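PDB 2OD6: hypothetical protein from Uncultured marine organism, which is of unknown function but forms a ferredoxin-like dimer of the dimeric alpha-beta barrel type and holds a 10-oxohexadecanoic acid molecule in a pocket. Local coordinates for residues Glu22-Ile25 with Asp26-Lys30; Lys37-Ser41 with Arg42-Lys46. All coordinates share one frame; numbering follows the deposited sequence.

Contacts 1 and 2 follow one another along helix 18-40, which lies against the antiparallel sheet of this ferredoxin-like chain. Contact 1 (22-25 with 26-30) is a regular piece of the helix body; contact 2 (37-41 with 42-46) is where the helix stops and the chain turns into strand 44-52. Their centres are 19 Å apart and their nearest atoms about 9 Å, so the two do not touch. Between them the helix supplies T31 and W35 to the pocket of the bound 10-oxohexadecanoic acid, with the A27 side chain about 4 Å and that of M39 about 5 Å from the ligand. Both contacts also reach the second subunit.

Contact 1 of 2, residues Glu22-Ile25 with Asp26-Lys30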
loop_
_atom_site.group_PDB
_atom_site.type_symbol
_atom_site.label_atom_id
_atom_site.label_comp_id
_atom_site.label_asym_id
_atom_site.label_seq_id
_atom_site.Cartn_x
_atom_site.Cartn_y
_atom_site.Cartn_z
ATOM N N GLU A 22 -11.645 5.231 15.111
ATOM C CA GLU A 22 -10.829 4.662 16.202
ATOM C C GLU A 22 -11.522 3.407 16.774
ATOM O O GLU A 22 -10.868 2.493 17.243
ATOM C CB GLU A 22 -10.594 5.685 17.321
ATOM C CG GLU A 22 -9.622 6.820 17.008
ATOM C CD GLU A 22 -8.275 6.359 16.530
ATOM O OE1 GLU A 22 -7.743 5.359 17.058
ATOM O OE2 GLU A 22 -7.727 7.010 15.612
ATOM N N LEU A 23 -12.859 3.371 16.749
ATOM C CA LEU A 23 -13.559 2.118 17.149
ATOM C C LEU A 23 -13.133 0.939 16.284
ATOM O O LEU A 23 -12.908 -0.182 16.777
ATOM C CB LEU A 23 -15.081 2.322 17.109
ATOM C CG LEU A 23 -15.849 3.040 18.220
ATOM C CD1 LEU A 23 -17.234 3.599 17.772
ATOM C CD2 LEU A 23 -16.032 2.139 19.465
ATOM N N PHE A 24 -12.892 1.218 15.002
ATOM C CA PHE A 24 -12.376 0.230 14.077
ATOM C C PHE A 24 -10.964 -0.136 14.359
ATOM O O PHE A 24 -10.660 -1.343 14.397
ATOM C CB PHE A 24 -12.491 0.758 12.633
ATOM C CG PHE A 24 -12.124 -0.236 11.613
ATOM C CD1 PHE A 24 -13.044 -1.196 11.201
ATOM C CD2 PHE A 24 -10.832 -0.229 11.050
ATOM C CE1 PHE A 24 -12.678 -2.149 10.257
ATOM C CE2 PHE A 24 -10.475 -1.158 10.111
ATOM C CZ PHE A 24 -11.373 -2.141 9.737
ATOM N N ILE A 25 -10.083 0.853 14.516
ATOM C CA ILE A 25 -8.634 0.521 14.836
ATOM C C ILE A 25 -8.539 -0.357 16.084
ATOM O O ILE A 25 -7.720 -1.297 16.146
ATOM C CB ILE A 25 -7.755 1.809 15.028
ATOM C CG1 ILE A 25 -7.328 2.413 13.689
ATOM C CG2 ILE A 25 -6.533 1.586 15.768
ATOM C CD1 ILE A 25 -8.010 3.663 13.374
ATOM N N ASP A 26 -9.307 -0.003 17.105
ATOM C CA ASP A 26 -9.306 -0.722 18.368
ATOM C C ASP A 26 -9.787 -2.172 18.177
ATOM O O ASP A 26 -9.125 -3.130 18.643
ATOM C CB ASP A 26 -10.149 0.057 19.377
ATOM C CG ASP A 26 -9.985 -0.466 20.819
ATOM O OD1 ASP A 26 -8.831 -0.644 21.275
ATOM O OD2 ASP A 26 -11.017 -0.745 21.432
ATOM N N ALA A 27 -10.890 -2.339 17.433
ATOM C CA ALA A 27 -11.421 -3.679 17.112
ATOM C C ALA A 27 -10.364 -4.525 16.434
ATOM O O ALA A 27 -10.131 -5.697 16.790
ATOM C CB ALA A 27 -12.703 -3.569 16.260
ATOM N N VAL A 28 -9.655 -3.935 15.469
ATOM C CA VAL A 28 -8.701 -4.676 14.676
ATOM C C VAL A 28 -7.519 -5.038 15.579
ATOM O O VAL A 28 -6.962 -6.165 15.536
ATOM C CB VAL A 28 -8.239 -3.835 13.406
ATOM C CG1 VAL A 28 -6.992 -4.463 12.726
ATOM C CG2 VAL A 28 -9.428 -3.596 12.427
ATOM N N GLU A 29 -7.104 -4.083 16.406
ATOM C CA GLU A 29 -5.997 -4.339 17.352
ATOM C C GLU A 29 -6.380 -5.407 18.388
ATOM O O GLU A 29 -5.613 -6.316 18.688
ATOM C CB GLU A 29 -5.606 -3.052 18.064
ATOM C CG GLU A 29 -4.887 -2.048 17.171
ATOM C CD GLU A 29 -4.687 -0.673 17.831
ATOM O OE1 GLU A 29 -5.488 -0.308 18.736
ATOM O OE2 GLU A 29 -3.732 0.038 17.424
ATOM N N LYS A 30 -7.585 -5.319 18.912
ATOM C CA LYS A 30 -7.979 -6.216 19.997
ATOM C C LYS A 30 -8.164 -7.670 19.528
ATOM O O LYS A 30 -7.920 -8.581 20.304
ATOM C CB LYS A 30 -9.227 -5.687 20.738
ATOM C CG LYS A 30 -8.876 -4.496 21.657
ATOM C CD LYS A 30 -10.018 -4.050 22.487
ATOM C CE LYS A 30 -9.647 -2.891 23.402
ATOM N NZ LYS A 30 -10.921 -2.174 23.773
#
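Within helix 18-40, F24 and V28 are joined one turn apart by the regular alpha-helical i to i+4 ladder, in which the amides of D26, A27, V28 and E29 bond to the carbonyls of E22, L23, F24 and I25, with N to O distances from 2.9 Å (D26 N to E22 O) to 3.0 Å (A27 N to L23 O). This is the sheet-covering helix of a ferredoxin-like fold, and its buried side carries F24, I25 and V28. With CG anti to the backbone N (chi1 -174°), the F24 ring is placed where the V28 methyl CG2 sits over one face, displaced toward the rim. That CH-pi contact puts V28 CG2 3.8 Å from the centroid of the F24 ring and 3.5 Å from F24 CE2. F24 also meets the ring of F15 and packs on M63, while I25 and V28 share M49 of strand 44-52. I25 and E29 run side by side, and the methyl I25 CG2 lies over the face of the E29 carboxylate, 3.6 Å from E29 CD. Here the second subunit closes in: its V107 packs on I25, and its M108 on V28 and E29. Elsewhere on the helix, K30 reaches back one turn along an extended chain, and K30 NZ makes a 2.7 Å salt bridge with D26 OD2, which accepts through its syn lone pair.

Contact 2 of 2, residues Lys37-Ser41 with Arg42-Lys46; sequences KEMKS and RGLLK
A Schellman motif ends helix 18-40, with G43 as its C-prime residue at positive phi (102°). L44 N bonds to M39 O at 2.9 Å and G43 N to K40 O at 3.0 Å, the latter closing a type I turn from K40 to G43. R42 N also bonds M39 O, from the opposite face of the carbonyl to L44 N. On the buried side of the cap, L44 CD2 packs 3.5 Å from M39 CB, with Y67 against both side chains.

Beside Y79 of helix 70-85, E38 and R42 lie alongside each other. The E38 chain bends at chi2 (-69°), bringing OE1 to 2.7 Å from R42 NH1; this salt bridge uses the anti lone pair of OE1, with the E38 carboxylate and R42 guanidinium planes 49° apart. R42 NH1 also donates to E38 O at 3.0 Å, and S41 OG to that carbonyl from its other face at 2.6 Å. One water links OE1 to R42 NH2.

K40 NZ forms a salt bridge with the terminal carboxylate of V110 of the second subunit. L45 and K46 both face E66 in a classic beta bulge. The arrangement is a Schellman-capped helix leading into strand 44-52, outermost in this chain's ferredoxin-like sheet.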
loop_
_atom_site.group_PDB
_atom_site.type_symbol
_atom_site.label_atom_id
_atom_site.label_comp_id
_atom_site.label_asym_id
_atom_site.label_seq_id
_atom_site.Cartn_x
_atom_site.Cartn_y
_atom_site.Cartn_z
ATOM N N LYS A 37 -2.558 -14.839 13.717
ATOM C CA LYS A 37 -2.056 -16.189 13.775
ATOM C C LYS A 37 -2.644 -16.998 12.621
ATOM O O LYS A 37 -1.937 -17.766 11.969
ATOM C CB LYS A 37 -2.460 -16.806 15.119
ATOM C CG LYS A 37 -1.748 -18.032 15.495
ATOM C CD LYS A 37 -2.158 -18.514 16.897
ATOM C CE LYS A 37 -3.535 -19.187 16.924
ATOM N NZ LYS A 37 -4.652 -18.209 17.149
ATOM N N GLU A 38 -3.942 -16.834 12.381
ATOM C CA GLU A 38 -4.613 -17.635 11.357
ATOM C C GLU A 38 -4.124 -17.310 9.967
ATOM O O GLU A 38 -3.865 -18.210 9.164
ATOM C CB GLU A 38 -6.125 -17.451 11.440
ATOM C CG GLU A 38 -6.719 -18.022 12.692
ATOM C CD GLU A 38 -6.682 -19.548 12.767
ATOM O OE1 GLU A 38 -6.414 -20.227 11.759
ATOM O OE2 GLU A 38 -6.948 -20.071 13.856
HETATM N N MSE A 39 -3.993 -16.022 9.683
HETATM C CA MSE A 39 -3.546 -15.568 8.362
HETATM C C MSE A 39 -2.076 -15.912 8.066
HETATM O O MSE A 39 -1.724 -16.307 6.950
HETATM C CB MSE A 39 -3.802 -14.053 8.203
HETATM C CG MSE A 39 -5.234 -13.713 8.188
HETATM SE SE MSE A 39 -5.636 -11.861 7.738
HETATM C CE MSE A 39 -5.618 -11.878 5.751
ATOM N N LYS A 40 -1.221 -15.790 9.069
ATOM C CA LYS A 40 0.163 -16.118 8.882
ATOM C C LYS A 40 0.339 -17.591 8.674
ATOM O O LYS A 40 1.196 -17.993 7.883
ATOM C CB LYS A 40 1.025 -15.629 10.039
ATOM C CG LYS A 40 1.147 -14.120 10.086
ATOM C CD LYS A 40 2.345 -13.721 10.905
ATOM C CE LYS A 40 2.603 -12.224 10.785
ATOM N NZ LYS A 40 3.598 -11.839 11.830
ATOM N N SER A 41 -0.480 -18.417 9.342
ATOM C CA SER A 41 -0.396 -19.867 9.146
ATOM C C SER A 41 -0.816 -20.240 7.727
ATOM O O SER A 41 -0.550 -21.354 7.289
ATOM C CB SER A 41 -1.278 -20.620 10.142
ATOM O OG SER A 41 -2.652 -20.483 9.780
ATOM N N ARG A 42 -1.494 -19.318 7.039
ATOM C CA ARG A 42 -1.905 -19.485 5.644
ATOM C C ARG A 42 -1.057 -18.723 4.653
ATOM O O ARG A 42 -1.394 -18.665 3.460
ATOM C CB ARG A 42 -3.365 -19.075 5.509
ATOM C CG ARG A 42 -4.283 -19.994 6.245
ATOM C CD ARG A 42 -5.680 -19.429 6.294
ATOM N NE ARG A 42 -6.608 -20.422 6.792
ATOM C CZ ARG A 42 -6.792 -20.728 8.075
ATOM N NH1 ARG A 42 -6.115 -20.119 9.033
ATOM N NH2 ARG A 42 -7.657 -21.675 8.396
ATOM N N GLY A 43 0.027 -18.112 5.132
ATOM C CA GLY A 43 0.990 -17.432 4.240
ATOM C C GLY A 43 0.952 -15.917 4.135
ATOM O O GLY A 43 1.585 -15.359 3.253
ATOM N N LEU A 44 0.214 -15.254 5.012
ATOM C CA LEU A 44 0.374 -13.820 5.254
ATOM C C LEU A 44 1.775 -13.587 5.787
ATOM O O LEU A 44 2.187 -14.209 6.761
ATOM C CB LEU A 44 -0.643 -13.286 6.282
ATOM C CG LEU A 44 -0.685 -11.751 6.500
ATOM C CD1 LEU A 44 -1.287 -11.010 5.334
ATOM C CD2 LEU A 44 -1.455 -11.440 7.758
ATOM N N LEU A 45 2.516 -12.704 5.123
ATOM C CA LEU A 45 3.872 -12.365 5.578
ATOM C C LEU A 45 3.845 -11.179 6.568
ATOM O O LEU A 45 4.570 -11.187 7.570
ATOM C CB LEU A 45 4.801 -12.077 4.385
ATOM C CG LEU A 45 5.276 -13.187 3.434
ATOM C CD1 LEU A 45 6.025 -12.506 2.250
ATOM C CD2 LEU A 45 6.135 -14.280 4.100
ATOM N N LYS A 46 2.976 -10.203 6.313
ATOM C CA LYS A 46 2.936 -8.981 7.085
ATOM C C LYS A 46 1.595 -8.315 6.906
ATOM O O LYS A 46 0.975 -8.385 5.810
ATOM C CB LYS A 46 4.065 -8.021 6.657
ATOM C CG LYS A 46 4.205 -6.770 7.504
ATOM C CD LYS A 46 5.308 -5.835 6.975
ATOM C CE LYS A 46 5.019 -4.354 7.324
ATOM N NZ LYS A 46 6.163 -3.521 6.922
HETATM O O HOH W 1 -8.449 -22.318 11.281
HETATM O O HOH W 2 5.426 -9.764 9.703
HETATM O O HOH W 3 3.882 -15.979 7.379
#